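PDB 1YNB: 5'-deoxynucleotidase from Archaeoglobus fulgidus, which probably hydrolyses 2'-deoxyribonucleoside 5'-phosphates to the deoxyribonucleoside and phosphate, as a metal-dependent HD-domain enzyme that forms a homodimer. Local coordinates for the interface of chains A and B. Residues are numbered along the deposited sequence; one frame, centred on the assembly and turned at random. Chains: chain A/B, hypothetical protein AF1432.

Contact 1 and contact 2 are parts of one two-fold symmetric interface, which is probably that of the homodimer. Their C-alpha centres are about 13 Å apart. Helix 61-73 links them. Its middle packs against its own copy in contact 1, and its last residue, A:Phe73, reaches helix 39-56 of chain B in contact 2. Contact 1 is small and combines sulfur packing with hydroxyl-to-carbonyl bonds. Contact 2 buries more surface and consists of aliphatic and aromatic side chains. Contact 2 also recurs with the chains exchanged, so apolar patches of this kind occur twice around the central helix pair. Together they help hold the two chains.

Contact 1: the interface of chains A and B. Residues chain A 65-66, 68-69; chain B 65-66, 68-69.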
loop_
_atom_site.group_PDB
_atom_site.type_symbol
_atom_site.label_atom_id
_atom_site.label_comp_id
_atom_site.label_asym_id
_atom_site.label_seq_id
_atom_site.Cartn_x
_atom_site.Cartn_y
_atom_site.Cartn_z
ATOM N N CYS A 65 4.680 2.710 22.624
ATOM C CA CYS A 65 3.388 3.087 22.035
ATOM C C CYS A 65 3.168 4.596 22.113
ATOM O O CYS A 65 2.534 5.209 21.260
ATOM C CB CYS A 65 2.249 2.361 22.762
ATOM S SG CYS A 65 2.218 0.667 22.481
ATOM N N LYS A 66 3.693 5.235 23.146
ATOM C CA LYS A 66 3.516 6.674 23.258
ATOM C C LYS A 66 4.389 7.433 22.241
ATOM O O LYS A 66 4.064 8.537 21.767
ATOM C CB LYS A 66 3.897 7.115 24.672
ATOM C CG LYS A 66 3.715 8.580 24.931
ATOM C CD LYS A 66 3.906 8.841 26.443
ATOM C CE LYS A 66 3.551 10.254 26.818
ATOM N NZ LYS A 66 3.885 10.445 28.274
ATOM N N ALA A 68 5.235 6.227 19.329
ATOM C CA ALA A 68 4.585 6.032 18.031
ATOM C C ALA A 68 3.447 7.019 17.868
ATOM O O ALA A 68 3.316 7.678 16.832
ATOM C CB ALA A 68 4.091 4.611 17.901
ATOM N N THR A 69 2.626 7.171 18.911
ATOM C CA THR A 69 1.509 8.093 18.829
ATOM C C THR A 69 1.961 9.516 18.643
ATOM O O THR A 69 1.394 10.271 17.852
ATOM C CB THR A 69 0.617 7.989 20.112
ATOM O OG1 THR A 69 0.235 6.633 20.287
ATOM C CG2 THR A 69 -0.603 8.840 19.985
ATOM N N CYS B 65 -2.716 5.874 23.517
ATOM C CA CYS B 65 -1.504 5.718 22.683
ATOM C C CYS B 65 -1.304 4.244 22.323
ATOM O O CYS B 65 -0.751 3.890 21.292
ATOM C CB CYS B 65 -0.273 6.252 23.433
ATOM S SG CYS B 65 -0.271 7.960 23.650
ATOM N N LYS B 66 -1.761 3.341 23.172
ATOM C CA LYS B 66 -1.595 1.937 22.857
ATOM C C LYS B 66 -2.572 1.502 21.748
ATOM O O LYS B 66 -2.274 0.634 20.915
ATOM C CB LYS B 66 -1.838 1.106 24.117
ATOM C CG LYS B 66 -1.573 -0.364 23.964
ATOM C CD LYS B 66 -1.570 -0.991 25.371
ATOM C CE LYS B 66 -1.254 -2.468 25.333
ATOM N NZ LYS B 66 -1.397 -3.052 26.717
ATOM N N ALA B 68 -3.688 3.496 19.444
ATOM C CA ALA B 68 -3.170 4.061 18.189
ATOM C C ALA B 68 -2.092 3.142 17.624
ATOM O O ALA B 68 -2.136 2.750 16.461
ATOM C CB ALA B 68 -2.620 5.460 18.415
ATOM N N THR B 69 -1.143 2.744 18.468
ATOM C CA THR B 69 -0.067 1.879 18.021
ATOM C C THR B 69 -0.575 0.561 17.510
ATOM O O THR B 69 -0.112 0.031 16.493
ATOM C CB THR B 69 0.951 1.662 19.187
ATOM O OG1 THR B 69 1.362 2.943 19.670
ATOM C CG2 THR B 69 2.151 0.857 18.734
#
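A:Cys65 and B:Thr69 pack together in the apolar part of the contact, and B:Cys65 and A:Thr69 do the same by symmetry. This is a helix-to-helix contact between the two subunits, made by the two copies of helix 61-73. The sulfur SG of B:Cys65 lies 3.6 Å from CB of A:Thr69. The twin pair, A:Cys65 SG and B:Thr69 CB, is at 3.7 Å. Each sulfur stands opposite its own carbonyl carbon and beside its backbone N (chi1 -69° in A:Cys65), which directs it to the threonine of the other chain. The methyl CG2 of each threonine also touches that sulfur.

The helices also touch where CB of B:Cys65 lies 3.8 Å from the backbone CA of A:Lys66. The lysine side chains run outward in extended form and add little to the contact. A:Ala68 and B:Ala68 are small, and each turns its CB toward the threonine hydroxyl of the other chain.

The polar part is a pair of threonine hydroxyls facing two helix carbonyls, and these oxygens meet near the two-fold axis. Within chain A, OG1 of A:Thr69 donates to O of A:Cys65, one turn earlier, at 2.9 Å. The donor is tilted 25° from the carbonyl plane. The same bond forms within chain B. Each OG1 can also hydrogen bond to the Cys65 carbonyl of the other chain. A hydroxyl has one hydrogen, so its donation is probably shared or alternates between the two carbonyls. Both carbonyls thus have a hydroxyl from each helix nearby. Across the interface, O of A:Cys65 is 3.0 Å from OG1 of B:Thr69, and O of B:Cys65 is 3.1 Å from OG1 of A:Thr69.

Contact 2: the interface of chains A and B. Residues chain A 10, 13-14, 73, 106-107; chain B 48, 51-52, 55.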
loop_
_atom_site.group_PDB
_atom_site.type_symbol
_atom_site.label_atom_id
_atom_site.label_comp_id
_atom_site.label_asym_id
_atom_site.label_seq_id
_atom_site.Cartn_x
_atom_site.Cartn_y
_atom_site.Cartn_z
ATOM N N VAL A 10 -14.966 16.980 16.361
ATOM C CA VAL A 10 -14.158 15.784 16.213
ATOM C C VAL A 10 -14.315 15.235 14.801
ATOM O O VAL A 10 -13.339 14.822 14.168
ATOM C CB VAL A 10 -14.570 14.713 17.244
ATOM C CG1 VAL A 10 -13.897 13.382 16.919
ATOM C CG2 VAL A 10 -14.154 15.182 18.659
ATOM N N PHE A 13 -12.286 17.324 12.511
ATOM C CA PHE A 13 -10.880 17.040 12.706
ATOM C C PHE A 13 -10.486 15.733 11.991
ATOM O O PHE A 13 -9.412 15.660 11.374
ATOM C CB PHE A 13 -10.548 16.933 14.219
ATOM C CG PHE A 13 -9.155 16.446 14.511
ATOM C CD1 PHE A 13 -8.057 17.268 14.320
ATOM C CD2 PHE A 13 -8.937 15.146 14.985
ATOM C CE1 PHE A 13 -6.771 16.814 14.591
ATOM C CE2 PHE A 13 -7.645 14.677 15.263
ATOM C CZ PHE A 13 -6.561 15.505 15.068
ATOM N N ILE A 14 -11.331 14.703 12.051
ATOM C CA ILE A 14 -10.973 13.444 11.399
ATOM C C ILE A 14 -10.913 13.651 9.865
ATOM O O ILE A 14 -10.024 13.101 9.219
ATOM C CB ILE A 14 -11.950 12.306 11.783
ATOM C CG1 ILE A 14 -11.707 11.965 13.284
ATOM C CG2 ILE A 14 -11.648 11.025 10.961
ATOM C CD1 ILE A 14 -12.828 11.122 13.977
ATOM N N PHE A 73 1.175 12.503 15.470
ATOM C CA PHE A 73 0.743 13.895 15.604
ATOM C C PHE A 73 1.805 14.921 15.225
ATOM O O PHE A 73 1.538 16.131 15.215
ATOM C CB PHE A 73 0.308 14.165 17.056
ATOM C CG PHE A 73 -1.036 13.602 17.395
ATOM C CD1 PHE A 73 -2.197 14.356 17.165
ATOM C CD2 PHE A 73 -1.163 12.299 17.848
ATOM C CE1 PHE A 73 -3.474 13.796 17.384
ATOM C CE2 PHE A 73 -2.433 11.723 18.075
ATOM C CZ PHE A 73 -3.587 12.476 17.838
ATOM N N TRP A 106 -10.484 20.911 19.747
ATOM C CA TRP A 106 -11.479 19.950 20.196
ATOM C C TRP A 106 -11.014 19.156 21.421
ATOM O O TRP A 106 -11.830 18.559 22.122
ATOM C CB TRP A 106 -11.832 18.970 19.068
ATOM C CG TRP A 106 -10.681 18.134 18.624
ATOM C CD1 TRP A 106 -9.754 18.453 17.678
ATOM C CD2 TRP A 106 -10.277 16.867 19.172
ATOM N NE1 TRP A 106 -8.795 17.466 17.601
ATOM C CE2 TRP A 106 -9.090 16.484 18.507
ATOM C CE3 TRP A 106 -10.804 16.023 20.165
ATOM C CZ2 TRP A 106 -8.413 15.294 18.803
ATOM C CZ3 TRP A 106 -10.127 14.834 20.461
ATOM C CH2 TRP A 106 -8.942 14.484 19.780
ATOM N N MET A 107 -9.711 19.124 21.677
ATOM C CA MET A 107 -9.222 18.372 22.825
ATOM C C MET A 107 -9.394 19.187 24.090
ATOM O O MET A 107 -9.014 20.364 24.141
ATOM C CB MET A 107 -7.749 18.011 22.667
ATOM C CG MET A 107 -7.467 17.090 21.514
ATOM S SD MET A 107 -5.767 16.521 21.526
ATOM C CE MET A 107 -5.919 15.086 22.628
ATOM N N ILE B 48 -5.012 7.440 14.511
ATOM C CA ILE B 48 -5.450 8.667 15.143
ATOM C C ILE B 48 -6.905 8.480 15.611
ATOM O O ILE B 48 -7.272 8.848 16.746
ATOM C CB ILE B 48 -5.278 9.862 14.151
ATOM C CG1 ILE B 48 -3.771 10.129 13.984
ATOM C CG2 ILE B 48 -5.983 11.134 14.639
ATOM C CD1 ILE B 48 -3.457 11.183 12.945
ATOM N N PHE B 51 -6.959 6.469 18.828
ATOM C CA PHE B 51 -6.527 7.348 19.928
ATOM C C PHE B 51 -7.778 8.093 20.422
ATOM O O PHE B 51 -8.123 8.051 21.611
ATOM C CB PHE B 51 -5.496 8.337 19.403
ATOM C CG PHE B 51 -4.991 9.307 20.423
ATOM C CD1 PHE B 51 -4.033 8.912 21.363
ATOM C CD2 PHE B 51 -5.441 10.617 20.421
ATOM C CE1 PHE B 51 -3.519 9.835 22.294
ATOM C CE2 PHE B 51 -4.939 11.546 21.342
ATOM C CZ PHE B 51 -3.968 11.128 22.276
ATOM N N ILE B 52 -8.504 8.731 19.495
ATOM C CA ILE B 52 -9.718 9.461 19.843
ATOM C C ILE B 52 -10.788 8.567 20.506
ATOM O O ILE B 52 -11.410 8.970 21.499
ATOM C CB ILE B 52 -10.339 10.138 18.582
ATOM C CG1 ILE B 52 -9.393 11.233 18.064
ATOM C CG2 ILE B 52 -11.705 10.779 18.914
ATOM C CD1 ILE B 52 -9.844 11.839 16.707
ATOM N N LEU B 55 -9.769 7.863 24.148
ATOM C CA LEU B 55 -9.940 9.021 24.985
ATOM C C LEU B 55 -11.408 9.292 25.287
ATOM O O LEU B 55 -11.818 9.374 26.457
ATOM C CB LEU B 55 -9.316 10.231 24.311
ATOM C CG LEU B 55 -8.031 10.769 24.953
ATOM C CD1 LEU B 55 -7.196 9.647 25.517
ATOM C CD2 LEU B 55 -7.258 11.589 23.934
#
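This is an apolar, partly aromatic interface in which helix 39-56 of chain B packs against three segments of chain A and helps hold the two subunits together. B:Ile52 is the central residue and hides 68 Å² against the partner. Its branches reach different neighbours. CG1 lies 3.7 Å from CH2 at the benzo end of the A:Trp106 indole. CG2 meets CG1 of A:Val10, the two side chains passing in opposite directions. CD1 sits in the ring plane at the edge of A:Phe13, 3.8 Å from its CD2. It also touches CG1 of A:Ile14. On the next turn back, B:Ile48 brings CG2 to CE2 of A:Phe13, crossing that side chain at about a right angle.

Within chain A, the indole probably helps to fix the A:Phe13 ring. NE1 of A:Trp106 stands 3.2 Å above the centre of one ring face of A:Phe13. CG of A:Trp106 stands between the backbone N and the carbonyl carbon (chi1 63°), which lays NE1 over A:Phe13 and brings the far end to B:Ile52.

Further along, A:Phe73 and B:Phe51 meet edge to face, with their planes at 59°. CZ of A:Phe73 is 3.7 Å from CD2 of B:Phe51, and its CE2 lies over the rim of one B:Phe51 face. The methyl CE of A:Met107 approaches that same ring from its edge, 3.9 Å from CE2 of B:Phe51. The methionine chain bends at chi3 (86°), and CE also touches CD2 of B:Leu55. An alanine in place of A:Phe73 takes the ring off that face of B:Phe51, and the gap is likely to leave the B:Phe51 ring freer to turn. The site joins helix 8-18, the A:Trp106 to A:Met107 segment and the end of helix 61-73 to the partner subunit, and so probably supports the dimeric form of the protein.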